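PDB 6ZRY: DMATS type aromatic prenyltransferase from Micromonospora olivasterospora, which probably transfers a dimethylallyl group to tryptophan, as a DMATS-type aromatic prenyltransferase with an ABBA-barrel fold. Local coordinates for residues 15-20 with 309-314; 57-62 with 345-350; 64-69 with 340-345; 114-119 with 168-173. All coordinates share one frame; numbering follows the deposited sequence. Where two conformers were deposited one is given.

Contact 1: 15-20 with 309-314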
# COMPACT_ATOMS: atom_id res chain seq x y z
N ALA A 15 7.02 3.79 17.22
CA ALA A 15 7.61 3.23 18.47
C ALA A 15 6.55 2.38 19.19
O ALA A 15 6.85 1.24 19.56
CB ALA A 15 8.14 4.34 19.34
N ARG A 16 5.33 2.90 19.32
CA ARG A 16 4.23 2.19 19.99
C ARG A 16 3.78 1.00 19.13
O ARG A 16 3.54 -0.08 19.71
CB ARG A 16 3.11 3.18 20.33
CG ARG A 16 3.48 4.19 21.41
CD ARG A 16 2.29 5.03 21.81
NE ARG A 16 1.80 5.85 20.72
CZ ARG A 16 2.21 7.11 20.45
NH1 ARG A 16 1.71 7.76 19.41
NH2 ARG A 16 3.11 7.72 21.23
N LEU A 17 3.73 1.14 17.81
CA LEU A 17 3.27 0.04 16.93
C LEU A 17 4.26 -1.13 17.00
O LEU A 17 3.82 -2.32 16.88
CB LEU A 17 3.17 0.57 15.49
CG LEU A 17 1.89 1.32 15.15
CD1 LEU A 17 2.01 1.90 13.75
CD2 LEU A 17 0.68 0.39 15.22
N CYS A 18 5.54 -0.82 17.12
CA CYS A 18 6.64 -1.82 17.21
C CYS A 18 6.43 -2.69 18.44
O CYS A 18 6.58 -3.93 18.32
CB CYS A 18 8.01 -1.15 17.24
SG CYS A 18 8.60 -0.69 15.60
N GLU A 19 6.09 -2.06 19.58
CA GLU A 19 5.83 -2.75 20.87
C GLU A 19 4.64 -3.67 20.69
O GLU A 19 4.71 -4.81 21.12
CB GLU A 19 5.54 -1.76 21.99
CG GLU A 19 6.74 -0.94 22.40
CD GLU A 19 6.78 -0.57 23.88
OE1 GLU A 19 5.79 -0.01 24.36
OE2 GLU A 19 7.80 -0.86 24.54
N VAL A 20 3.58 -3.17 20.06
CA VAL A 20 2.34 -3.95 19.80
C VAL A 20 2.72 -5.23 19.01
O VAL A 20 2.25 -6.30 19.40
CB VAL A 20 1.27 -3.11 19.08
CG1 VAL A 20 0.12 -3.96 18.56
CG2 VAL A 20 0.74 -2.01 19.97
N ASP A 309 -7.00 -3.57 18.36
CA ASP A 309 -7.32 -2.48 19.31
C ASP A 309 -6.03 -1.87 19.87
O ASP A 309 -6.01 -0.68 20.04
CB ASP A 309 -8.27 -2.96 20.40
CG ASP A 309 -9.62 -3.34 19.84
OD1 ASP A 309 -9.99 -2.79 18.79
OD2 ASP A 309 -10.25 -4.21 20.42
N ARG A 310 -5.00 -2.65 20.13
CA ARG A 310 -3.71 -2.11 20.63
C ARG A 310 -3.03 -1.31 19.50
O ARG A 310 -2.46 -0.21 19.82
CB ARG A 310 -2.83 -3.23 21.20
CG ARG A 310 -3.33 -3.75 22.54
CD ARG A 310 -2.29 -4.43 23.41
NE ARG A 310 -1.37 -5.30 22.68
CZ ARG A 310 -0.03 -5.17 22.63
NH1 ARG A 310 0.70 -6.03 21.93
NH2 ARG A 310 0.59 -4.19 23.30
N ALA A 311 -3.09 -1.77 18.26
CA ALA A 311 -2.46 -1.03 17.13
C ALA A 311 -3.19 0.31 16.95
O ALA A 311 -2.53 1.32 16.78
CB ALA A 311 -2.46 -1.85 15.85
N ILE A 312 -4.50 0.31 17.01
CA ILE A 312 -5.32 1.55 16.87
C ILE A 312 -4.88 2.52 17.96
O ILE A 312 -4.56 3.68 17.64
CB ILE A 312 -6.83 1.23 16.90
CG1 ILE A 312 -7.30 0.54 15.61
CG2 ILE A 312 -7.66 2.46 17.19
CD1 ILE A 312 -8.66 -0.17 15.76
N ALA A 313 -4.86 2.07 19.21
CA ALA A 313 -4.54 2.91 20.39
C ALA A 313 -3.11 3.45 20.28
O ALA A 313 -2.86 4.59 20.75
CB ALA A 313 -4.71 2.11 21.66
N ALA A 314 -2.18 2.66 19.72
CA ALA A 314 -0.77 3.07 19.49
C ALA A 314 -0.74 4.27 18.55
O ALA A 314 0.12 5.18 18.77
CB ALA A 314 0.05 1.93 18.94
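In the outer helical layer of the ABBA barrel, R16, L17 and V20 of helix 6-21 lie against R310, A311 and A314 of helix 305-315. The pair is nearly antiparallel: the two short axes run at 166° to each other and approach to 8.7 Å. A small residue lies in the seam: the A314 methyl packs there, with A314 CB 3.6 Å from R16 CB and 4.1 Å from V20 CG2. Beneath, on the barrel side, one branch of L17 does the touching: L17 CD2 sits 3.9 Å from A311 CB, while the same leucine also rests on F63 of strand 61-68. The solvent side is closed differently. V20 and R310 slide past each other in opposite directions, with V20 CG2 lying over one face of the R310 guanidinium, 3.9 Å from its plane and displaced toward the rim. At the other end of the seam, R16 reaches the last turn of helix 305-315, where a positive group would be favourable to the helix dipole. A bend at chi3 (-65°) brings its head round to the A314 carbonyl, which lies almost in the guanidinium plane. R16 NE donates to A314 O at 2.7 Å and 162°, on a lone pair in the carbonyl plane, and R16 NH1 adds a weak second bond to A314 O at 3.1 Å.

Contact 2: 57-62 with 345-350. With TRP (tryptophan), chain C.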
# COMPACT_ATOMS: atom_id res chain seq x y z
N ASP A 57 -4.75 13.27 4.17
CA ASP A 57 -4.34 14.55 4.78
C ASP A 57 -2.94 14.95 4.30
O ASP A 57 -2.45 15.98 4.76
CB ASP A 57 -4.48 14.54 6.31
CG ASP A 57 -3.42 13.78 7.08
OD1 ASP A 57 -2.67 13.00 6.48
OD2 ASP A 57 -3.33 14.00 8.30
N HIS A 58 -2.36 14.18 3.36
CA HIS A 58 -1.07 14.45 2.67
C HIS A 58 0.13 14.18 3.59
O HIS A 58 1.26 14.56 3.21
CB HIS A 58 -1.07 15.85 2.08
CG HIS A 58 -2.18 16.06 1.11
ND1 HIS A 58 -2.39 15.21 0.06
CD2 HIS A 58 -3.15 17.00 1.04
CE1 HIS A 58 -3.45 15.62 -0.63
NE2 HIS A 58 -3.91 16.71 -0.07
N THR A 59 -0.07 13.52 4.72
CA THR A 59 1.04 12.91 5.46
C THR A 59 1.74 11.97 4.48
O THR A 59 1.07 11.15 3.88
CB THR A 59 0.59 12.18 6.72
OG1 THR A 59 -0.21 13.03 7.55
CG2 THR A 59 1.78 11.70 7.51
N PRO A 60 3.07 12.05 4.25
CA PRO A 60 3.71 11.18 3.26
C PRO A 60 4.05 9.76 3.73
O PRO A 60 4.88 9.15 3.16
CB PRO A 60 4.99 11.98 2.91
CG PRO A 60 5.34 12.67 4.23
CD PRO A 60 4.00 13.03 4.84
N VAL A 61 3.33 9.27 4.75
CA VAL A 61 3.54 7.94 5.38
C VAL A 61 2.15 7.38 5.77
O VAL A 61 1.28 8.19 6.21
CB VAL A 61 4.51 8.02 6.58
CG1 VAL A 61 4.23 6.94 7.63
CG2 VAL A 61 5.97 7.98 6.14
N GLU A 62 1.96 6.07 5.60
CA GLU A 62 0.77 5.32 6.08
C GLU A 62 1.27 4.04 6.74
O GLU A 62 2.16 3.40 6.17
CB GLU A 62 -0.18 5.00 4.94
CG GLU A 62 -1.41 4.24 5.39
CD GLU A 62 -2.39 3.94 4.28
OE1 GLU A 62 -3.33 4.73 4.07
OE2 GLU A 62 -2.18 2.92 3.61
N LEU A 345 -3.58 2.04 8.80
CA LEU A 345 -3.82 3.06 9.84
C LEU A 345 -3.14 4.39 9.47
O LEU A 345 -1.92 4.40 9.20
CB LEU A 345 -3.30 2.50 11.17
CG LEU A 345 -4.00 1.24 11.67
CD1 LEU A 345 -3.30 0.70 12.92
CD2 LEU A 345 -5.46 1.52 11.97
N SER A 346 -3.93 5.45 9.43
CA SER A 346 -3.48 6.80 9.04
C SER A 346 -2.75 7.49 10.19
O SER A 346 -3.19 7.43 11.32
CB SER A 346 -4.65 7.63 8.60
OG SER A 346 -5.35 7.00 7.53
N ALA A 347 -1.68 8.20 9.88
CA ALA A 347 -0.94 9.04 10.84
C ALA A 347 -1.81 10.20 11.34
O ALA A 347 -1.65 10.58 12.49
CB ALA A 347 0.32 9.54 10.18
N GLU A 348 -2.67 10.75 10.50
CA GLU A 348 -3.49 11.94 10.83
C GLU A 348 -2.58 13.03 11.42
O GLU A 348 -2.97 13.69 12.43
CB GLU A 348 -4.60 11.58 11.81
CG GLU A 348 -5.61 10.57 11.27
CD GLU A 348 -6.79 10.28 12.19
OE1 GLU A 348 -7.87 10.11 11.68
OE2 GLU A 348 -6.59 10.15 13.45
N ALA A 349 -1.43 13.27 10.81
CA ALA A 349 -0.49 14.31 11.25
C ALA A 349 -1.09 15.70 10.97
O ALA A 349 -0.73 16.64 11.69
CB ALA A 349 0.86 14.13 10.61
N TYR A 350 -1.95 15.84 9.97
CA TYR A 350 -2.46 17.16 9.50
C TYR A 350 -3.94 17.33 9.74
O TYR A 350 -4.33 18.48 10.00
CB TYR A 350 -2.15 17.35 8.01
CG TYR A 350 -0.69 17.53 7.76
CD1 TYR A 350 -0.03 18.64 8.26
CD2 TYR A 350 0.06 16.59 7.08
CE1 TYR A 350 1.32 18.83 8.07
CE2 TYR A 350 1.42 16.74 6.89
CZ TYR A 350 2.06 17.87 7.38
OH TYR A 350 3.39 18.05 7.18
N TRP C . -3.98 7.06 -0.17
CA TRP C . -3.98 6.46 -1.55
C TRP C . -5.35 5.84 -1.84
O TRP C . -5.63 5.51 -3.00
CB TRP C . -2.84 5.44 -1.71
CG TRP C . -2.93 4.25 -0.81
CD1 TRP C . -2.51 4.15 0.49
CD2 TRP C . -3.47 2.96 -1.15
NE1 TRP C . -2.75 2.90 0.98
CE2 TRP C . -3.33 2.14 -0.00
CE3 TRP C . -4.04 2.40 -2.31
CZ2 TRP C . -3.76 0.81 0.02
CZ3 TRP C . -4.46 1.09 -2.28
CH2 TRP C . -4.32 0.31 -1.13
OXT TRP C . -6.18 5.68 -0.92
O HOH W 1 -2.77 10.52 7.57
O HOH W 2 -1.34 8.26 6.89
O HOH W 3 -3.55 7.04 5.49
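D57 and Y350 cross at about a right angle where the loops at one end of the ABBA barrel meet, their carboxylate and ring planes 67° apart. D57 CG stands between its own backbone N and carbonyl carbon (chi1 76°), and from there the two oxygens divide the work. D57 OD2 takes Y350 N from above the carboxylate plane at 2.8 Å, and also accepts from R351 N. D57 OD1 closes an Asx turn with T59 N, and T59 OG1 donates to D57 OD1 at 2.7 Å from the same face. T59 lies alongside A347 and A349, with T59 CG2 3.7 Å from A347 CB. Water spans the wider gap beyond, joining V61 O to A347 N. E62, on strand 61-68, extends into the tryptophan pocket: its CG is anti to the backbone N, the chain stays extended beyond it, and TRP NE1 donates to E62 OE2 at 2.7 Å and 151°. R281 and G53 also bind this ligand. The other oxygen of E62 is tied to the last strand, for a water donates both to E62 OE1 at 2.7 Å and to S346 OG, itself bonded to G325 O.

Contact 3: 64-69 with 340-345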
# COMPACT_ATOMS: atom_id res chain seq x y z
N SER A 64 0.55 0.13 8.42
CA SER A 64 -0.38 -1.01 8.36
C SER A 64 0.11 -2.13 9.23
O SER A 64 1.35 -2.20 9.50
CB SER A 64 -0.60 -1.48 6.92
OG SER A 64 0.61 -1.89 6.30
N ILE A 65 -0.82 -2.96 9.68
CA ILE A 65 -0.53 -4.17 10.46
C ILE A 65 -1.24 -5.34 9.76
O ILE A 65 -2.41 -5.24 9.47
CB ILE A 65 -0.88 -3.96 11.94
CG1 ILE A 65 -0.59 -5.22 12.74
CG2 ILE A 65 -2.27 -3.43 12.15
CD1 ILE A 65 -0.33 -4.94 14.21
N ALA A 66 -0.45 -6.34 9.43
CA ALA A 66 -0.88 -7.57 8.73
C ALA A 66 -0.93 -8.69 9.75
O ALA A 66 0.10 -9.01 10.33
CB ALA A 66 0.06 -7.87 7.59
N PHE A 67 -2.11 -9.27 9.92
CA PHE A 67 -2.33 -10.46 10.77
C PHE A 67 -2.22 -11.69 9.88
O PHE A 67 -2.91 -11.75 8.88
CB PHE A 67 -3.66 -10.35 11.48
CG PHE A 67 -3.77 -9.10 12.29
CD1 PHE A 67 -3.27 -9.06 13.58
CD2 PHE A 67 -4.41 -7.98 11.78
CE1 PHE A 67 -3.37 -7.90 14.32
CE2 PHE A 67 -4.52 -6.84 12.54
CZ PHE A 67 -4.02 -6.80 13.82
N ASN A 68 -1.30 -12.58 10.24
CA ASN A 68 -0.85 -13.74 9.44
C ASN A 68 -1.21 -15.00 10.23
O ASN A 68 -0.97 -14.98 11.43
CB ASN A 68 0.68 -13.69 9.16
CG ASN A 68 1.24 -12.31 8.83
OD1 ASN A 68 0.89 -11.72 7.80
ND2 ASN A 68 2.14 -11.81 9.69
N GLU A 69 -1.76 -16.03 9.60
CA GLU A 69 -2.07 -17.33 10.26
C GLU A 69 -0.76 -17.92 10.80
O GLU A 69 0.17 -18.07 10.00
CB GLU A 69 -2.73 -18.31 9.29
N GLY A 340 -4.17 -13.85 5.02
CA GLY A 340 -4.51 -13.09 6.24
C GLY A 340 -5.19 -11.75 5.95
O GLY A 340 -5.61 -11.52 4.83
N VAL A 341 -5.27 -10.89 6.96
CA VAL A 341 -6.02 -9.60 6.90
C VAL A 341 -5.08 -8.47 7.29
O VAL A 341 -4.35 -8.63 8.28
CB VAL A 341 -7.25 -9.65 7.82
CG1 VAL A 341 -7.92 -8.29 7.95
CG2 VAL A 341 -8.24 -10.69 7.34
N THR A 342 -5.09 -7.38 6.54
CA THR A 342 -4.23 -6.20 6.80
C THR A 342 -5.10 -4.97 7.06
O THR A 342 -6.06 -4.76 6.37
CB THR A 342 -3.23 -5.95 5.67
OG1 THR A 342 -2.50 -7.17 5.47
CG2 THR A 342 -2.28 -4.82 5.98
N VAL A 343 -4.73 -4.21 8.07
CA VAL A 343 -5.46 -2.99 8.49
C VAL A 343 -4.50 -1.83 8.26
O VAL A 343 -3.35 -1.93 8.70
CB VAL A 343 -5.92 -3.09 9.96
CG1 VAL A 343 -6.79 -1.91 10.34
CG2 VAL A 343 -6.66 -4.40 10.21
N TYR A 344 -4.96 -0.80 7.57
CA TYR A 344 -4.12 0.35 7.15
C TYR A 344 -4.53 1.49 8.05
O TYR A 344 -5.75 1.82 8.09
CB TYR A 344 -4.28 0.59 5.65
CG TYR A 344 -3.86 -0.57 4.81
CD1 TYR A 344 -4.68 -1.67 4.69
CD2 TYR A 344 -2.65 -0.59 4.12
CE1 TYR A 344 -4.32 -2.77 3.92
CE2 TYR A 344 -2.27 -1.69 3.36
CZ TYR A 344 -3.13 -2.76 3.24
OH TYR A 344 -2.81 -3.88 2.52
N LEU A 345 -3.58 2.04 8.80
CA LEU A 345 -3.82 3.06 9.84
C LEU A 345 -3.14 4.39 9.47
O LEU A 345 -1.92 4.40 9.20
CB LEU A 345 -3.30 2.50 11.17
CG LEU A 345 -4.00 1.24 11.67
CD1 LEU A 345 -3.30 0.70 12.92
CD2 LEU A 345 -5.46 1.52 11.97
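I65 and V343 face each other as an antiparallel hydrogen-bonded pair, and F67 and V341 repeat the pattern two residues along. The first ring is closed by I65 N to V343 O (2.9 Å) and V343 N to I65 O, the second by F67 N to V341 O (2.8 Å) and the longer V341 N to F67 O. Between and beside them, the non-hydrogen-bonded pairs S64 with Y344 and A66 with T342 bring their CA atoms closer, and CA-H...O contacts form, S64 CA lying 3.1 Å from V343 O. Side chains alternate. On the face of I65, F67, V341 and V343, the F67 ring presents its edge to valine, F67 CE2 lying 4.0 Å from V343 CG2 nearly in the ring plane. On the opposite face, S64 CB touches the Y344 ring at CD2 (3.6 Å), and A66 CB sits 3.4 Å from T342 OG1.

Further out, the two faces have different neighbours. V343 and F67 pack on helix 287-300, and I65 on A311 of helix 305-315. The polar ends on the other face are held by neighbouring strands: R76 donates to S64 OG, R333 to T342 OG1, and S331 OG bonds Y344 OH, whose side chain comes within about 4 Å of the bound tryptophan. Strands 61-68 and 341-346 are the first and last strands of the sheet in chain order, so their pairing is the seam that closes the antiparallel barrel of the ABBA prenyltransferase fold, helices outside and substrate chamber within.

Contact 4: 114-119 with 168-173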
# COMPACT_ATOMS: atom_id res chain seq x y z
N ASP A 114 16.92 -2.64 -11.31
CA ASP A 114 17.78 -1.83 -12.23
C ASP A 114 17.43 -2.15 -13.68
O ASP A 114 17.42 -1.20 -14.52
CB ASP A 114 19.26 -2.06 -11.93
CG ASP A 114 19.69 -1.48 -10.59
OD1 ASP A 114 20.60 -2.05 -9.97
OD2 ASP A 114 19.08 -0.50 -10.16
N SER A 115 17.12 -3.42 -13.98
CA SER A 115 16.90 -3.90 -15.36
C SER A 115 15.66 -3.24 -15.99
O SER A 115 15.57 -3.26 -17.24
CB SER A 115 16.85 -5.41 -15.41
OG SER A 115 15.54 -5.90 -15.10
N VAL A 116 14.75 -2.64 -15.20
CA VAL A 116 13.49 -2.04 -15.75
C VAL A 116 13.43 -0.52 -15.54
O VAL A 116 12.43 0.08 -15.97
CB VAL A 116 12.24 -2.70 -15.15
CG1 VAL A 116 12.11 -4.17 -15.58
CG2 VAL A 116 12.20 -2.58 -13.64
N ARG A 117 14.46 0.08 -14.90
CA ARG A 117 14.55 1.52 -14.53
C ARG A 117 14.25 2.42 -15.75
O ARG A 117 13.42 3.34 -15.62
CB ARG A 117 15.96 1.83 -14.01
CG ARG A 117 16.05 3.07 -13.14
CD ARG A 117 17.39 3.14 -12.41
NE ARG A 117 17.52 2.09 -11.40
CZ ARG A 117 16.89 2.07 -10.23
NH1 ARG A 117 17.10 1.07 -9.40
NH2 ARG A 117 16.06 3.05 -9.88
N ASP A 118 14.89 2.16 -16.88
CA ASP A 118 14.80 2.99 -18.11
C ASP A 118 13.37 3.01 -18.65
O ASP A 118 13.03 4.00 -19.34
CB ASP A 118 15.80 2.57 -19.19
CG ASP A 118 15.52 1.24 -19.86
OD1 ASP A 118 15.66 0.21 -19.19
OD2 ASP A 118 15.19 1.26 -21.07
N LEU A 119 12.56 1.96 -18.39
CA LEU A 119 11.17 1.92 -18.87
C LEU A 119 10.33 2.94 -18.11
O LEU A 119 9.43 3.50 -18.72
CB LEU A 119 10.58 0.51 -18.72
CG LEU A 119 11.30 -0.58 -19.50
CD1 LEU A 119 10.68 -1.94 -19.19
CD2 LEU A 119 11.26 -0.31 -21.00
N HIS A 168 8.03 -8.48 -19.28
CA HIS A 168 8.80 -9.27 -20.29
C HIS A 168 10.29 -9.26 -19.92
O HIS A 168 10.92 -10.34 -19.89
CB HIS A 168 8.57 -8.73 -21.70
CG HIS A 168 9.39 -9.44 -22.72
ND1 HIS A 168 9.39 -10.81 -22.82
CD2 HIS A 168 10.26 -8.99 -23.62
CE1 HIS A 168 10.23 -11.16 -23.75
NE2 HIS A 168 10.78 -10.08 -24.26
N ARG A 169 10.85 -8.10 -19.61
CA ARG A 169 12.28 -7.99 -19.25
C ARG A 169 12.57 -8.88 -18.04
O ARG A 169 13.67 -9.39 -17.96
CB ARG A 169 12.69 -6.58 -18.91
CG ARG A 169 12.79 -5.68 -20.12
CD ARG A 169 14.07 -4.90 -20.07
NE ARG A 169 14.03 -3.83 -21.05
CZ ARG A 169 14.27 -2.57 -20.80
NH1 ARG A 169 14.63 -2.17 -19.58
NH2 ARG A 169 14.19 -1.69 -21.79
N LEU A 170 11.64 -9.00 -17.12
CA LEU A 170 11.91 -9.73 -15.86
C LEU A 170 11.73 -11.23 -16.05
O LEU A 170 12.05 -11.96 -15.11
CB LEU A 170 10.99 -9.17 -14.78
CG LEU A 170 11.35 -7.76 -14.32
CD1 LEU A 170 10.29 -7.22 -13.38
CD2 LEU A 170 12.72 -7.74 -13.64
N GLY A 171 11.23 -11.68 -17.22
CA GLY A 171 10.96 -13.09 -17.49
C GLY A 171 9.59 -13.50 -16.99
O GLY A 171 9.35 -14.70 -16.80
N LEU A 172 8.71 -12.52 -16.81
CA LEU A 172 7.30 -12.68 -16.47
C LEU A 172 6.51 -12.31 -17.73
O LEU A 172 7.15 -12.14 -18.82
CB LEU A 172 6.98 -11.78 -15.27
CG LEU A 172 7.77 -12.12 -13.99
CD1 LEU A 172 7.57 -11.08 -12.89
CD2 LEU A 172 7.41 -13.51 -13.48
N GLY A 173 5.21 -12.18 -17.64
CA GLY A 173 4.41 -11.69 -18.76
C GLY A 173 3.19 -12.55 -19.02
O GLY A 173 2.18 -11.98 -19.40
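S115 and D118 together hold the R169 guanidinium by polar contacts at its edge. The salt bridge is end-on and two-pronged: R169 NH1 meets D118 OD1 at 2.6 Å, and R169 NH2 meets D118 OD2 at 3.2 Å, the latter on the syn lone pair. Carboxylate and guanidinium lie only 6° from coplanar, as suits an end-on pair. With CG between the backbone N and the carbonyl carbon (chi1 70°), the D118 carboxylate comes round to the arginine. R169 NH1 has a second acceptor in the S115 carbonyl, R169 NH1 to S115 O being 2.7 Å, again near the guanidinium plane. Three bonds to three oxygens therefore fix the rotation of the group on this exposed surface.

Van der Waals packing surrounds the charges. L119 meets R169 tip to tip: L119 CG lies 3.5 Å above one face of the guanidinium, offset toward the rim, and L119 CD2 comes 3.3 Å from R169 NH2. Further in, the apolar side chains of V116 and L170 cross at about a right angle, V116 CG1 being 3.9 Å from L170 CG. The methyl L170 CD2 stops 3.7 Å from S115 OG, a hydroxyl whose hydrogen-bond partner is R112 O.

Backbone turns set the positions of the partners. A type I turn from D114 to R117 presents the S115 carbonyl, and R169 lies two residues before G171, whose positive phi ends helix 159-170 in a Schellman motif. The result is a surface salt bridge joining the short, weakly bonded helix 117-120 to the Schellman-capped end of helix 159-170, in the outer helical layer of the ABBA barrel.

Overall arrangement
From the N terminus, helix 6-21 comes first and is joined in contact 1 to helix 305-315, closing a loop of nearly 290 residues. Contacts 2 and 3 follow on strand 61-68, both reaching strand 341-346 or the loop after it. Contact 3 lies within the loop of contact 2, they share L345, and both cross contact 1 along the chain. These three also touch: A311 of contact 1 packs on I65 and L345, joining helix 305-315 to the barrel seam. Contact 4 closes a short local loop inside all three, tying helix 117-120 to the end of helix 159-170 on the opposite side of the chain's centre, its nearest atoms about 18 Å from contact 2.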